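Local coordinates for probable cobalt-precorrin-6B C(15)-methyltransferase (decarboxylating) (Methanothermobacter thermautotrophicus, PDB 1L3I) that transfers a methyl group from S-adenosyl-L-methionine, probably to C-15 of cobalt-precorrin-6B with decarboxylation at C-12, in anaerobic cobalamin biosynthesis, at the interface of chains A and B and the interface of chains A and C. Coordinates in Å, arbitrary orientation; residue numbers count along the deposited sequence, not the author numbering. Chains: chain A/B/C, Precorrin-6y methyltransferase/putative decarboxylase.

Contact 1: the interface of chains A and B. Residues chain A 169, 171; chain B 144, 148, 156.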
loop_
_atom_site.group_PDB
_atom_site.type_symbol
_atom_site.label_atom_id
_atom_site.label_comp_id
_atom_site.label_asym_id
_atom_site.label_seq_id
_atom_site.Cartn_x
_atom_site.Cartn_y
_atom_site.Cartn_z
ATOM N N ARG A 169 5.172 17.453 -16.238
ATOM C CA ARG A 169 6.148 18.233 -15.498
ATOM C C ARG A 169 6.254 17.872 -14.005
ATOM O O ARG A 169 7.107 18.405 -13.296
ATOM C CB ARG A 169 5.886 19.730 -15.697
ATOM C CG ARG A 169 6.183 20.205 -17.122
ATOM C CD ARG A 169 5.832 21.672 -17.301
ATOM N NE ARG A 169 6.183 22.448 -16.108
ATOM C CZ ARG A 169 5.296 23.097 -15.354
ATOM N NH1 ARG A 169 4.010 23.082 -15.686
ATOM N NH2 ARG A 169 5.690 23.719 -14.235
ATOM N N THR A 171 5.707 14.451 -10.866
ATOM C CA THR A 171 6.087 13.051 -10.596
ATOM C C THR A 171 4.885 12.239 -10.122
ATOM O O THR A 171 4.405 12.455 -9.013
ATOM C CB THR A 171 7.161 12.966 -9.469
ATOM O OG1 THR A 171 8.189 13.939 -9.709
ATOM C CG2 THR A 171 7.767 11.555 -9.379
HETATM N N MSE B 144 13.157 15.752 -3.369
HETATM C CA MSE B 144 13.037 15.677 -4.830
HETATM C C MSE B 144 13.555 16.978 -5.468
HETATM O O MSE B 144 14.496 16.958 -6.276
HETATM C CB MSE B 144 11.570 15.519 -5.239
HETATM C CG MSE B 144 10.941 14.159 -5.066
HETATM SE SE MSE B 144 11.638 12.809 -6.263
HETATM C CE MSE B 144 10.821 13.311 -7.951
ATOM N N ARG B 148 17.123 17.807 -7.575
ATOM C CA ARG B 148 16.985 18.248 -8.976
ATOM C C ARG B 148 17.720 19.569 -9.164
ATOM O O ARG B 148 18.527 19.707 -10.079
ATOM C CB ARG B 148 15.531 18.484 -9.349
ATOM C CG ARG B 148 14.920 17.386 -10.159
ATOM C CD ARG B 148 13.435 17.639 -10.367
ATOM N NE ARG B 148 12.691 16.372 -10.461
ATOM C CZ ARG B 148 11.490 16.260 -11.017
ATOM N NH1 ARG B 148 10.886 17.334 -11.527
ATOM N NH2 ARG B 148 10.919 15.068 -11.093
ATOM N N ILE B 156 12.320 8.264 -6.776
ATOM C CA ILE B 156 11.620 8.085 -5.514
ATOM C C ILE B 156 10.833 6.789 -5.531
ATOM O O ILE B 156 10.134 6.494 -6.501
ATOM C CB ILE B 156 10.656 9.289 -5.210
ATOM C CG1 ILE B 156 9.840 9.000 -3.946
ATOM C CG2 ILE B 156 9.736 9.586 -6.378
ATOM C CD1 ILE B 156 8.973 10.146 -3.480
#
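The side-chain hydroxyl of A:Thr171 is approached by two groups of chain B at once. Its OG1 lies 3.2 Å from the methyl CE of the selenomethionine B:Met144 and 3.3 Å from the guanidinium nitrogen NH2 of B:Arg148, the latter too loose an approach to be read as a firm bond. A:Thr171 and B:Met144 reach toward each other tip to tip, whereas the arginine slides past the threonine in the opposite direction. B:Met144 bends at chi2 and chi3, and this carries its CE to A:Thr171; a long, unbranched and flexible side chain suits this job. With chi1 of A:Thr171 at -46°, OG1 stands beside the backbone N and CG2 anti to it, which lets CG2 rest 3.8 Å from B:Met144 CE and 4.1 Å from CG2 of B:Ile156. Both branches of the threonine thus touch the selenomethionine methyl, while OG1 also lies beside the guanidinium and CG2 also reaches the isoleucine. A glycine at A:Thr171 would probably leave B:Met144 CE and B:Ile156 CG2 without their packing partner, and the guanidinium of B:Arg148 without a neighbouring hydroxyl. A:Arg169, poorly ordered, lies at the margin. In the fold, A:Thr171 stands near the start of strand 170-175, set against helix 137-149 and strand 154-165 of chain B, at one end of the two-fold A-B interface of the homotetramer.

Contact 2: the interface of chains A and B. Residues chain A 158-161; chain B 158-161.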
loop_
_atom_site.group_PDB
_atom_site.type_symbol
_atom_site.label_atom_id
_atom_site.label_comp_id
_atom_site.label_asym_id
_atom_site.label_seq_id
_atom_site.Cartn_x
_atom_site.Cartn_y
_atom_site.Cartn_z
ATOM N N GLU A 158 4.265 -8.557 3.103
ATOM C CA GLU A 158 3.645 -8.108 1.868
ATOM C C GLU A 158 4.167 -6.730 1.495
ATOM O O GLU A 158 4.047 -5.785 2.278
ATOM C CB GLU A 158 2.143 -8.046 2.020
ATOM C CG GLU A 158 1.465 -7.744 0.709
ATOM C CD GLU A 158 0.455 -8.787 0.314
ATOM O OE1 GLU A 158 0.331 -9.829 1.002
ATOM O OE2 GLU A 158 -0.233 -8.546 -0.696
ATOM N N LEU A 159 4.731 -6.625 0.300
ATOM C CA LEU A 159 5.250 -5.350 -0.162
ATOM C C LEU A 159 4.393 -4.674 -1.208
ATOM O O LEU A 159 4.027 -5.290 -2.213
ATOM C CB LEU A 159 6.646 -5.502 -0.768
ATOM C CG LEU A 159 7.859 -5.910 0.054
ATOM C CD1 LEU A 159 9.111 -5.596 -0.767
ATOM C CD2 LEU A 159 7.892 -5.140 1.363
ATOM N N ASN A 160 4.066 -3.407 -0.973
ATOM C CA ASN A 160 3.324 -2.617 -1.941
ATOM C C ASN A 160 4.316 -1.522 -2.303
ATOM O O ASN A 160 4.665 -0.688 -1.456
ATOM C CB ASN A 160 2.050 -2.042 -1.346
ATOM C CG ASN A 160 0.847 -2.953 -1.562
ATOM O OD1 ASN A 160 0.245 -2.981 -2.646
ATOM N ND2 ASN A 160 0.502 -3.711 -0.537
ATOM N N ILE A 161 4.855 -1.612 -3.519
ATOM C CA ILE A 161 5.860 -0.663 -4.000
ATOM C C ILE A 161 5.320 0.298 -5.037
ATOM O O ILE A 161 4.573 -0.094 -5.929
ATOM C CB ILE A 161 7.052 -1.407 -4.626
ATOM C CG1 ILE A 161 7.600 -2.420 -3.641
ATOM C CG2 ILE A 161 8.128 -0.422 -5.042
ATOM C CD1 ILE A 161 8.158 -3.648 -4.328
ATOM N N GLU B 158 8.347 4.476 -2.908
ATOM C CA GLU B 158 7.638 4.481 -1.632
ATOM C C GLU B 158 7.288 3.060 -1.306
ATOM O O GLU B 158 6.768 2.324 -2.160
ATOM C CB GLU B 158 6.366 5.298 -1.717
ATOM C CG GLU B 158 5.686 5.484 -0.393
ATOM C CD GLU B 158 4.975 6.823 -0.328
ATOM O OE1 GLU B 158 5.610 7.856 -0.640
ATOM O OE2 GLU B 158 3.775 6.862 0.012
ATOM N N LEU B 159 7.545 2.673 -0.070
ATOM C CA LEU B 159 7.265 1.302 0.339
ATOM C C LEU B 159 6.178 1.231 1.395
ATOM O O LEU B 159 6.251 1.936 2.414
ATOM C CB LEU B 159 8.539 0.657 0.918
ATOM C CG LEU B 159 9.814 0.461 0.101
ATOM C CD1 LEU B 159 10.892 -0.165 0.969
ATOM C CD2 LEU B 159 9.523 -0.432 -1.090
ATOM N N ASN B 160 5.170 0.392 1.153
ATOM C CA ASN B 160 4.114 0.142 2.125
ATOM C C ASN B 160 4.293 -1.328 2.478
ATOM O O ASN B 160 4.099 -2.203 1.624
ATOM C CB ASN B 160 2.737 0.406 1.546
ATOM C CG ASN B 160 2.282 1.830 1.767
ATOM O OD1 ASN B 160 1.786 2.175 2.833
ATOM N ND2 ASN B 160 2.452 2.667 0.764
ATOM N N ILE B 161 4.763 -1.583 3.700
ATOM C CA ILE B 161 5.041 -2.928 4.175
ATOM C C ILE B 161 4.038 -3.425 5.196
ATOM O O ILE B 161 3.596 -2.682 6.089
ATOM C CB ILE B 161 6.448 -2.990 4.812
ATOM C CG1 ILE B 161 7.479 -2.455 3.821
ATOM C CG2 ILE B 161 6.793 -4.424 5.228
ATOM C CD1 ILE B 161 8.640 -1.775 4.503
HETATM O O HOH W 1 1.679 -4.175 2.050
HETATM O O HOH W 2 3.528 2.156 -1.783
#
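A:Asn160 and B:Asn160 face each other across the two-fold axis and join two edge strands into one antiparallel sheet. The backbone N of A:Asn160 gives a hydrogen bond to B:Asn160 O at 2.9 Å, and B:Asn160 N returns one of the same length, 2.9 Å, to A:Asn160 O. Both donors lie in the carbonyl plane of their acceptor, with a C=O to donor angle of 158°. Beside this pair A:Asn160 CB and B:Asn160 CB are 3.9 Å apart.

The neighbouring residues of each strand pack on the other face. A:Leu159 lies side by side with B:Ile161, its branch CD2 3.7 Å from CG1, and B:Leu159 CD2 meets A:Ile161 CG1 at 3.8 Å in the twin pairing. Branched aliphatic side chains fill such a sheet surface well.

Farther out, CG of each asparagine, anti to the carbonyl carbon (chi1 -92° in chain A), places ND2 on a water that ties the two chains together: A:Asn160 holds water 1 and B:Asn160 water 2. Asparagine suits the place because its short amide can reach this bridging water. Water 2 also touches A:Asn160 O and, more distantly, B:Glu158 O. Its twin, water 1, contacts A:Glu158 O, lies 3.2 Å from B:Asn160 O, and is 2.9 Å from the side-chain amide ND2 of A:Asn160.

Contact 3: the interface of chains A and C. Residues chain A 135-137, 140, 178; chain C 162, 171-173.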
loop_
_atom_site.group_PDB
_atom_site.type_symbol
_atom_site.label_atom_id
_atom_site.label_comp_id
_atom_site.label_asym_id
_atom_site.label_seq_id
_atom_site.Cartn_x
_atom_site.Cartn_y
_atom_site.Cartn_z
ATOM N N ILE A 135 2.160 -14.243 -5.501
ATOM C CA ILE A 135 1.334 -13.179 -6.081
ATOM C C ILE A 135 -0.141 -13.597 -6.046
ATOM O O ILE A 135 -1.034 -12.753 -6.125
ATOM C CB ILE A 135 1.747 -12.811 -7.517
ATOM C CG1 ILE A 135 1.667 -14.032 -8.431
ATOM C CG2 ILE A 135 3.135 -12.198 -7.522
ATOM C CD1 ILE A 135 1.916 -13.692 -9.870
ATOM N N LEU A 136 -0.394 -14.904 -5.941
ATOM C CA LEU A 136 -1.755 -15.417 -5.851
ATOM C C LEU A 136 -2.162 -15.512 -4.387
ATOM O O LEU A 136 -1.413 -16.004 -3.553
ATOM C CB LEU A 136 -1.874 -16.803 -6.474
ATOM C CG LEU A 136 -1.586 -16.938 -7.973
ATOM C CD1 LEU A 136 -1.861 -18.364 -8.398
ATOM C CD2 LEU A 136 -2.427 -15.964 -8.766
ATOM N N LEU A 137 -3.370 -15.062 -4.093
ATOM C CA LEU A 137 -3.896 -15.103 -2.737
ATOM C C LEU A 137 -3.845 -16.536 -2.158
ATOM O O LEU A 137 -3.487 -16.740 -0.998
ATOM C CB LEU A 137 -5.345 -14.580 -2.740
ATOM C CG LEU A 137 -6.270 -14.849 -1.550
ATOM C CD1 LEU A 137 -5.708 -14.274 -0.242
ATOM C CD2 LEU A 137 -7.626 -14.260 -1.862
ATOM N N LYS A 140 -0.409 -17.598 -0.927
ATOM C CA LYS A 140 -0.007 -17.006 0.356
ATOM C C LYS A 140 -0.514 -17.876 1.498
ATOM O O LYS A 140 0.216 -18.174 2.441
ATOM C CB LYS A 140 -0.550 -15.571 0.500
ATOM C CG LYS A 140 0.085 -14.573 -0.442
ATOM C CD LYS A 140 -0.658 -13.245 -0.447
ATOM C CE LYS A 140 -0.297 -12.445 -1.704
ATOM N NZ LYS A 140 -1.152 -11.247 -1.884
ATOM N N PRO A 178 1.083 -6.037 -5.610
ATOM C CA PRO A 178 1.665 -6.513 -4.362
ATOM C C PRO A 178 2.244 -7.914 -4.480
ATOM O O PRO A 178 1.764 -8.732 -5.250
ATOM C CB PRO A 178 0.477 -6.443 -3.393
ATOM C CG PRO A 178 -0.700 -6.580 -4.248
ATOM C CD PRO A 178 -0.344 -5.730 -5.439
ATOM N N ALA C 162 -5.962 -2.504 -4.351
ATOM C CA ALA C 162 -5.583 -3.706 -5.080
ATOM C C ALA C 162 -6.871 -4.491 -5.286
ATOM O O ALA C 162 -7.700 -4.579 -4.385
ATOM C CB ALA C 162 -4.564 -4.526 -4.298
ATOM N N THR C 171 -6.155 -16.367 -7.689
ATOM C CA THR C 171 -6.528 -14.949 -7.642
ATOM C C THR C 171 -5.351 -14.019 -7.430
ATOM O O THR C 171 -4.813 -13.954 -6.325
ATOM C CB THR C 171 -7.531 -14.676 -6.505
ATOM O OG1 THR C 171 -8.589 -15.641 -6.569
ATOM C CG2 THR C 171 -8.121 -13.254 -6.609
HETATM N N MSE C 172 -4.964 -13.279 -8.460
HETATM C CA MSE C 172 -3.851 -12.355 -8.321
HETATM C C MSE C 172 -4.327 -10.971 -7.917
HETATM O O MSE C 172 -5.433 -10.556 -8.285
HETATM C CB MSE C 172 -3.018 -12.302 -9.590
HETATM C CG MSE C 172 -3.387 -11.265 -10.596
HETATM SE SE MSE C 172 -1.786 -10.974 -11.780
HETATM C CE MSE C 172 -0.449 -10.862 -10.332
HETATM N N MSE C 173 -3.522 -10.282 -7.108
HETATM C CA MSE C 173 -3.879 -8.947 -6.652
HETATM C C MSE C 173 -3.279 -7.918 -7.595
HETATM O O MSE C 173 -2.070 -7.940 -7.857
HETATM C CB MSE C 173 -3.383 -8.730 -5.219
HETATM C CG MSE C 173 -4.020 -9.666 -4.179
HETATM SE SE MSE C 173 -5.968 -9.701 -4.216
HETATM C CE MSE C 173 -6.417 -7.910 -3.654
#
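A:Pro178 and C:Met173 pack at about a right angle, the ring carbon CG of the proline lying 3.6 Å from CB of the selenomethionine. On the opposite side of the chain C strand a second apolar group forms, where A:Ile135 and C:Met172, also a selenomethionine, cross at a slant, with CD1 and CE in contact at 3.7 Å. Two torsions bring these atoms together: CG1 of the isoleucine takes the crowded position between backbone N and carbonyl carbon (chi1 58°), and the selenomethionine bends at chi3 to bring CE round. A:Leu136 adds its CD2 branch, 3.8 Å from C:Met172 CB. A rigid proline, branched aliphatics and pliable methionine-type chains together follow an uneven surface closely.

Between and beyond these groups the backbones take over. A:Leu136 and C:Met172 form an antiparallel beta bridge, and next to it A:Leu137 N gives a hydrogen bond to the carbonyl oxygen of C:Thr171 at 2.9 Å. The bond is nearly straight, 173° at the hydrogen, although the donor is tilted 23° from the carbonyl plane. A:Leu137 opens helix 137-149, and the positive end of the helix dipole would probably strengthen its N-H as a donor. At the rim the side-chain nitrogen NZ of A:Lys140, carried on an extended chain, comes within 4.0 Å of C:Met173 CG, the two side chains crossing almost perpendicularly. The patch, repeated by the two-fold axis, fastens strand 170-175 of chain C to chain A and so helps hold the homotetramer together.

Contact 4: the interface of chains A and B. Residues chain A 144, 148, 156; chain B 171, 173.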
loop_
_atom_site.group_PDB
_atom_site.type_symbol
_atom_site.label_atom_id
_atom_site.label_comp_id
_atom_site.label_asym_id
_atom_site.label_seq_id
_atom_site.Cartn_x
_atom_site.Cartn_y
_atom_site.Cartn_z
HETATM N N MSE A 144 1.876 -20.803 3.836
HETATM C CA MSE A 144 1.818 -20.717 5.288
HETATM C C MSE A 144 1.410 -22.045 5.924
HETATM O O MSE A 144 2.163 -22.595 6.720
HETATM C CB MSE A 144 0.830 -19.637 5.686
HETATM C CG MSE A 144 1.236 -18.262 5.216
HETATM SE SE MSE A 144 2.149 -17.344 6.591
HETATM C CE MSE A 144 0.567 -16.607 7.411
ATOM N N ARG A 148 3.909 -24.534 7.973
ATOM C CA ARG A 148 3.639 -24.758 9.401
ATOM C C ARG A 148 3.551 -26.255 9.639
ATOM O O ARG A 148 4.169 -26.785 10.559
ATOM C CB ARG A 148 2.315 -24.130 9.844
ATOM C CG ARG A 148 2.488 -22.845 10.621
ATOM C CD ARG A 148 1.153 -22.222 10.920
ATOM N NE ARG A 148 1.220 -20.756 10.909
ATOM C CZ ARG A 148 0.329 -19.972 11.505
ATOM N NH1 ARG A 148 -0.698 -20.510 12.165
ATOM N NH2 ARG A 148 0.479 -18.655 11.468
ATOM N N ILE A 156 5.341 -13.942 7.029
ATOM C CA ILE A 156 4.850 -13.392 5.760
ATOM C C ILE A 156 5.023 -11.881 5.725
ATOM O O ILE A 156 4.704 -11.201 6.699
ATOM C CB ILE A 156 3.337 -13.756 5.466
ATOM C CG1 ILE A 156 2.905 -13.171 4.110
ATOM C CG2 ILE A 156 2.432 -13.240 6.580
ATOM C CD1 ILE A 156 1.583 -13.634 3.599
ATOM N N THR B 171 -3.443 -14.930 11.230
ATOM C CA THR B 171 -2.296 -14.094 10.949
ATOM C C THR B 171 -2.883 -12.787 10.482
ATOM O O THR B 171 -3.470 -12.711 9.412
ATOM C CB THR B 171 -1.450 -14.683 9.823
ATOM O OG1 THR B 171 -1.064 -16.017 10.179
ATOM C CG2 THR B 171 -0.214 -13.837 9.573
HETATM N N MSE B 173 -2.593 -9.013 9.169
HETATM C CA MSE B 173 -1.601 -8.199 8.485
HETATM C C MSE B 173 -1.444 -6.831 9.158
HETATM O O MSE B 173 -2.384 -6.034 9.203
HETATM C CB MSE B 173 -1.918 -8.058 6.984
HETATM C CG MSE B 173 -1.968 -9.394 6.220
HETATM SE SE MSE B 173 -0.420 -10.566 6.457
HETATM C CE MSE B 173 0.947 -9.426 5.662
#
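Helix 137-149 and strand 155-167 of chain A present A:Met144 and A:Ile156 to chain B, where B:Thr171 and B:Met173 settle against them. The selenomethionine A:Met144 meets B:Thr171 tip to tip: its methyl CE is 3.6 Å from the threonine methyl CG2 and 3.3 Å from the hydroxyl OG1. CG2 stands anti to the backbone N and OG1 beside it (chi1 -56°), a setting that turns both branches toward chain A. B:Thr171 CG2 also lies 4.0 Å from A:Ile156 CG2, so it rests against both chain A groups. That same isoleucine CG2 faces the selenium of B:Met173 at 3.9 Å, the side chains crossing at about a right angle; a flexible, unbranched methionine chain suits packing on a branched aliphatic group. A:Arg148, poorly ordered, runs antiparallel to the threonine side chain, and its placement near the hydroxyl is uncertain. A serine at B:Thr171 would probably leave a gap over A:Met144 CE and A:Ile156 CG2, where the threonine methyl packs on both. In the fold, B:Thr171 belongs to the loop immediately before strand 172-175, which carries B:Met173, and both residues lie across the A-B boundary from the helix and long strand of chain A.

Contacts 1 and 4 are largely two-fold twins at opposite ends of the A-B interface, both setting Thr171 against Met144, Arg148 and Ile156, about 37 Å apart between C-alpha centres, with contact 2 about 20 Å from the former and 17 Å from the latter. Contact 3 belongs to the A-C interface, about 14 Å from both contact 2 and contact 4. Helix 137-149 of chain A serves both partners: its start meets chain C in contact 3, its later turns chain B in contact 4. Residue 171 recurs in contacts 1, 3 and 4, from chains A, C and B, and residue 173 in contacts 3 and 4. Such sharing probably ties the two kinds of interface together.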